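Local coordinates for ferric iron-binding protein HitA (Pseudomonas aeruginosa PAO1, PDB 6IWF) that binds ferric iron and, as a periplasmic-type solute-binding protein, probably hands it on for uptake into the cell, at residues A[112-115]-A[116-119]; A[128-131]-A[132-135]. All coordinates share one frame; numbering follows the deposited sequence.

Contact 1: A[112-115]-A[116-119]; sequences KIDE and KDLP
Asp117 OD2 takes a hydrogen bond of 2.7 Å from a water molecule (water 1), which in turn accepts one from Asp114 N at 2.9 Å and gives a weak one to Asp114 OD2. The two aspartates lie side by side and point the same way, which leaves Asp114 OD2 and Asp117 OD2 3.8 Å apart; their carboxylate planes are turned 44° from each other. In both, CG stands anti to the carbonyl carbon (chi1 -63° and -65°), which sends the two carboxylates out on the same side of the turn. Lys116, bent at its last torsion, brings NZ back to form a salt bridge with Asp117 OD1 at 3.3 Å, its hydrogen bond weak.

The backbone itself winds through a short 3-10 turn: Asp117 N bonds to Asp114 O at 2.9 Å, and Leu118 N to Glu115 O at 3.2 Å. Ile113 and Leu118 flank the turn as its apolar pair, Ile113 CG2 meeting Leu118 CD2 at 3.7 Å, while Ile113 CD1 reaches the Asp117 carbonyl. Both side chains pack on Tyr108 of strand 97-108 and Met190 of strand 190-194, fastening the loop to the sheet. Two like charges held this close might raise each other's proton affinity slightly; the water that donates to both OD2 atoms, and Lys116 on Asp117, would be expected to ease the repulsion.

Contact 2: A[128-131]-A[132-135]; sequences PSWS and GRFG
A type II beta turn from Trp130 to Arg133 joins a short 3-10 segment, 128-130, to strand 134-136, in a surface region away from the iron site. Its closing bond runs from Arg133 N to Trp130 O at 2.9 Å. Gly132 takes the third position, with the positive phi that this place in a type II turn calls for and that glycine readily adopts. Just before it, Ser131 N bonds back to Pro128 O at 3.0 Å, so the 3-10 segment leads directly into the turn.

The same Trp130 carbonyl oxygen lies at the edge of the Phe134 ring, near its plane, 3.5 Å from CD1. Phe134 CG sits between its backbone N and carbonyl carbon (chi1 68°), which folds the ring back toward the turn and brings CE1 to 3.9 Å from Trp130 CB. Phe134 opens the strand, which pairs in parallel with strands 171-172 and 190-194 in the mixed sheet of this solute-binding fold; its ring also packs on Leu166 of helix 156-169.

Across the turn, Arg133 passes the indole at a slant, with CD 4.1 Å from Trp130 CE3 and the guanidinium plane 28° from that of the ring. The arginine bends at chi3, and its NE forms a salt bridge with Asp189. Ser129 OG stands 3.6 Å above the plane of the indole, offset toward its rim, and is itself hydrogen-bonded to Asp127 OD2.

Leaving strand 97-108, the chain first makes contact 1, where backbone bonds close the turns 114 to 117 and 115 to 118; a short connection then leads to contact 2, where the turn at 130-133 feeds strand 134-136. The two follow in series, neither nesting nor crossing, with centres about 12 Å apart, yet they touch. The outer end of the Trp130 indole reaches back to contact 1, CH2 lying 3.2 Å from Asp117 O and 3.7 Å from Pro119 CD. Arg133 NH2 approaches Ile113 CD1 at 3.7 Å. Together they pack the loop between two strands of the sheet onto itself, beside Asp189 and strand 190-194.

Contact 1: A[112-115]-A[116-119]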
ATOM      1  N   LYS A 112      18.138   4.209 -21.027  1.00 12.99           N
ATOM      2  CA  LYS A 112      17.818   5.613 -21.223  1.00 14.93           C
ATOM      3  C   LYS A 112      18.397   6.528 -20.158  1.00 10.90           C
ATOM      4  O   LYS A 112      18.508   7.729 -20.406  1.00 12.59           O
ATOM      5  CB  LYS A 112      16.298   5.802 -21.268  1.00 15.34           C
ATOM      6  CG  LYS A 112      15.629   4.945 -22.325  1.00 21.33           C
ATOM      7  CD  LYS A 112      14.828   5.800 -23.281  1.00 24.88           C
ATOM      8  CE  LYS A 112      14.167   4.957 -24.343  1.00 23.27           C
ATOM      9  NZ  LYS A 112      14.953   4.925 -25.614  1.00 23.51           N
ATOM     10  N   ILE A 113      18.777   5.995 -19.001  1.00 10.45           N
ATOM     11  CA  ILE A 113      19.432   6.789 -17.969  1.00  9.68           C
ATOM     12  C   ILE A 113      20.319   5.871 -17.146  1.00 12.37           C
ATOM     13  O   ILE A 113      19.886   4.795 -16.720  1.00 12.83           O
ATOM     14  CB  ILE A 113      18.421   7.541 -17.077  1.00 11.19           C
ATOM     15  CG1 ILE A 113      19.171   8.448 -16.100  1.00 13.23           C
ATOM     16  CG2 ILE A 113      17.481   6.569 -16.302  1.00  9.35           C
ATOM     17  CD1 ILE A 113      18.323   9.609 -15.578  1.00 11.27           C
ATOM     18  N   ASP A 114      21.569   6.282 -16.942  1.00 13.34           N
ATOM     19  CA  ASP A 114      22.468   5.519 -16.089  1.00 14.62           C
ATOM     20  C   ASP A 114      22.082   5.690 -14.625  1.00 13.25           C
ATOM     21  O   ASP A 114      21.615   6.748 -14.201  1.00 12.86           O
ATOM     22  CB  ASP A 114      23.924   5.957 -16.285  1.00 14.27           C
ATOM     23  CG  ASP A 114      24.438   5.700 -17.696  1.00 25.74           C
ATOM     24  OD1 ASP A 114      24.154   4.618 -18.258  1.00 21.89           O
ATOM     25  OD2 ASP A 114      25.146   6.580 -18.242  1.00 22.88           O
ATOM     26  N   GLU A 115      22.297   4.630 -13.850  1.00 14.83           N
ATOM     27  CA  GLU A 115      21.992   4.665 -12.421  1.00 15.68           C
ATOM     28  C   GLU A 115      22.638   5.864 -11.728  1.00 15.30           C
ATOM     29  O   GLU A 115      22.008   6.523 -10.889  1.00 14.00           O
ATOM     30  CB  GLU A 115      22.439   3.350 -11.773  1.00 18.57           C
ATOM     31  CG  GLU A 115      22.191   3.264 -10.282  1.00 21.82           C
ATOM     32  CD  GLU A 115      22.934   2.103  -9.631  1.00 33.86           C
ATOM     33  OE1 GLU A 115      23.762   1.464 -10.318  1.00 38.79           O
ATOM     34  OE2 GLU A 115      22.694   1.830  -8.434  1.00 30.45           O
ATOM     35  N   LYS A 116      23.886   6.186 -12.086  1.00 18.90           N
ATOM     36  CA  LYS A 116      24.582   7.284 -11.419  1.00 18.53           C
ATOM     37  C   LYS A 116      23.967   8.644 -11.725  1.00 14.92           C
ATOM     38  O   LYS A 116      24.228   9.602 -10.988  1.00 19.10           O
ATOM     39  CB  LYS A 116      26.068   7.281 -11.798  1.00 21.25           C
ATOM     40  CG  LYS A 116      26.373   7.717 -13.220  1.00 25.37           C
ATOM     41  CD  LYS A 116      27.884   7.884 -13.419  1.00 31.87           C
ATOM     42  CE  LYS A 116      28.252   8.090 -14.880  1.00 37.24           C
ATOM     43  NZ  LYS A 116      27.639   9.320 -15.458  1.00 37.89           N
ATOM     44  N   ASP A 117      23.139   8.746 -12.768  1.00 13.39           N
ATOM     45  CA  ASP A 117      22.512   9.998 -13.178  1.00 13.18           C
ATOM     46  C   ASP A 117      21.063  10.125 -12.719  1.00 10.98           C
ATOM     47  O   ASP A 117      20.401  11.103 -13.074  1.00 10.13           O
ATOM     48  CB  ASP A 117      22.564  10.146 -14.702  1.00 13.65           C
ATOM     49  CG  ASP A 117      23.988  10.274 -15.233  1.00 22.31           C
ATOM     50  OD1 ASP A 117      24.849  10.831 -14.512  1.00 22.38           O
ATOM     51  OD2 ASP A 117      24.240   9.807 -16.369  1.00 21.03           O
ATOM     52  N   LEU A 118      20.551   9.148 -11.971  1.00 11.38           N
ATOM     53  CA  LEU A 118      19.216   9.235 -11.414  1.00 11.18           C
ATOM     54  C   LEU A 118      19.148  10.373 -10.394  1.00  9.86           C
ATOM     55  O   LEU A 118      20.163  10.738  -9.785  1.00 10.81           O
ATOM     56  CB  LEU A 118      18.849   7.905 -10.752  1.00  9.40           C
ATOM     57  CG  LEU A 118      18.747   6.709 -11.705  1.00  9.41           C
ATOM     58  CD1 LEU A 118      18.628   5.375 -10.957  1.00 12.37           C
ATOM     59  CD2 LEU A 118      17.570   6.910 -12.583  1.00 11.72           C
ATOM     60  N   PRO A 119      17.956  10.933 -10.166  1.00  8.36           N
ATOM     61  CA  PRO A 119      17.821  11.950  -9.119  1.00  7.23           C
ATOM     62  C   PRO A 119      18.254  11.390  -7.778  1.00  8.98           C
ATOM     63  O   PRO A 119      17.985  10.229  -7.455  1.00  9.49           O
ATOM     64  CB  PRO A 119      16.327  12.285  -9.123  1.00  9.71           C
ATOM     65  CG  PRO A 119      15.681  11.078  -9.719  1.00 10.94           C
ATOM     66  CD  PRO A 119      16.651  10.567 -10.748  1.00  9.15           C
TER
HETATM   67  O   HOH W   1      22.575   8.709 -18.249  1.00 17.37           O

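Contact 2: A[128-131]-A[132-135]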
ATOM      1  N   PRO A 128      13.150  21.596 -13.191  1.00  8.43           N
ATOM      2  CA  PRO A 128      12.805  21.514 -14.619  1.00  9.03           C
ATOM      3  C   PRO A 128      13.662  20.539 -15.420  1.00  8.20           C
ATOM      4  O   PRO A 128      13.213  20.077 -16.478  1.00 10.25           O
ATOM      5  CB  PRO A 128      12.992  22.960 -15.114  1.00  9.54           C
ATOM      6  CG  PRO A 128      12.850  23.808 -13.883  1.00 10.84           C
ATOM      7  CD  PRO A 128      13.400  22.980 -12.746  1.00 10.56           C
ATOM      8  N   SER A 129      14.865  20.194 -14.956  1.00  6.31           N
ATOM      9  CA  SER A 129      15.701  19.284 -15.737  1.00  9.75           C
ATOM     10  C   SER A 129      15.062  17.906 -15.908  1.00 11.84           C
ATOM     11  O   SER A 129      15.382  17.202 -16.872  1.00 11.77           O
ATOM     12  CB  SER A 129      17.088  19.148 -15.097  1.00 11.72           C
ATOM     13  OG  SER A 129      17.029  18.542 -13.815  1.00 14.32           O
ATOM     14  N   TRP A 130      14.153  17.510 -15.017  1.00 11.62           N
ATOM     15  CA  TRP A 130      13.506  16.207 -15.128  1.00  9.02           C
ATOM     16  C   TRP A 130      12.229  16.242 -15.949  1.00 10.90           C
ATOM     17  O   TRP A 130      11.560  15.212 -16.070  1.00 10.10           O
ATOM     18  CB  TRP A 130      13.211  15.655 -13.727  1.00  9.20           C
ATOM     19  CG  TRP A 130      14.466  15.500 -12.973  1.00  7.45           C
ATOM     20  CD1 TRP A 130      14.897  16.272 -11.933  1.00 10.23           C
ATOM     21  CD2 TRP A 130      15.511  14.556 -13.235  1.00  9.79           C
ATOM     22  NE1 TRP A 130      16.125  15.845 -11.509  1.00 13.32           N
ATOM     23  CE2 TRP A 130      16.528  14.794 -12.294  1.00 11.03           C
ATOM     24  CE3 TRP A 130      15.673  13.516 -14.161  1.00 13.60           C
ATOM     25  CZ2 TRP A 130      17.701  14.036 -12.253  1.00 12.84           C
ATOM     26  CZ3 TRP A 130      16.840  12.761 -14.115  1.00 11.77           C
ATOM     27  CH2 TRP A 130      17.838  13.037 -13.173  1.00 12.05           C
ATOM     28  N   SER A 131      11.882  17.391 -16.533  1.00  7.44           N
ATOM     29  CA  SER A 131      10.626  17.498 -17.261  1.00  9.99           C
ATOM     30  C   SER A 131      10.522  16.431 -18.353  1.00 13.87           C
ATOM     31  O   SER A 131      11.435  16.265 -19.168  1.00 11.73           O
ATOM     32  CB  SER A 131      10.498  18.893 -17.876  1.00 11.55           C
ATOM     33  OG  SER A 131       9.254  19.000 -18.546  1.00 16.68           O
ATOM     34  N   GLY A 132       9.403  15.706 -18.366  1.00 11.86           N
ATOM     35  CA  GLY A 132       9.164  14.699 -19.380  1.00 14.51           C
ATOM     36  C   GLY A 132       9.884  13.386 -19.164  1.00 13.02           C
ATOM     37  O   GLY A 132       9.665  12.438 -19.941  1.00 15.46           O
ATOM     38  N   ARG A 133      10.728  13.286 -18.137  1.00  8.18           N
ATOM     39  CA  ARG A 133      11.555  12.105 -17.934  1.00  7.39           C
ATOM     40  C   ARG A 133      10.975  11.115 -16.936  1.00  7.41           C
ATOM     41  O   ARG A 133      11.542  10.031 -16.781  1.00  7.39           O
ATOM     42  CB  ARG A 133      12.960  12.506 -17.474  1.00  9.71           C
ATOM     43  CG  ARG A 133      13.694  13.396 -18.472  1.00 10.47           C
ATOM     44  CD  ARG A 133      15.194  13.379 -18.243  1.00 10.42           C
ATOM     45  NE  ARG A 133      15.786  12.125 -18.688  1.00 13.69           N
ATOM     46  CZ  ARG A 133      17.085  11.850 -18.633  1.00 14.44           C
ATOM     47  NH1 ARG A 133      17.936  12.747 -18.132  1.00 14.22           N
ATOM     48  NH2 ARG A 133      17.533  10.681 -19.083  1.00 12.58           N
ATOM     49  N   PHE A 134       9.879  11.443 -16.256  1.00  8.24           N
ATOM     50  CA  PHE A 134       9.364  10.530 -15.247  1.00  6.37           C
ATOM     51  C   PHE A 134       7.850  10.519 -15.235  1.00  8.76           C
ATOM     52  O   PHE A 134       7.190  11.523 -15.508  1.00  9.31           O
ATOM     53  CB  PHE A 134       9.868  10.846 -13.831  1.00  8.70           C
ATOM     54  CG  PHE A 134       9.365  12.135 -13.250  1.00  8.50           C
ATOM     55  CD1 PHE A 134       9.947  13.341 -13.608  1.00  8.33           C
ATOM     56  CD2 PHE A 134       8.348  12.135 -12.299  1.00  6.84           C
ATOM     57  CE1 PHE A 134       9.504  14.542 -13.046  1.00  7.53           C
ATOM     58  CE2 PHE A 134       7.892  13.329 -11.740  1.00  7.43           C
ATOM     59  CZ  PHE A 134       8.480  14.536 -12.113  1.00  8.15           C
ATOM     60  N   GLY A 135       7.317   9.353 -14.906  1.00  6.36           N
ATOM     61  CA  GLY A 135       5.891   9.156 -14.763  1.00  6.53           C
ATOM     62  C   GLY A 135       5.519   9.034 -13.299  1.00  7.03           C
ATOM     63  O   GLY A 135       6.329   8.611 -12.465  1.00  5.83           O
TER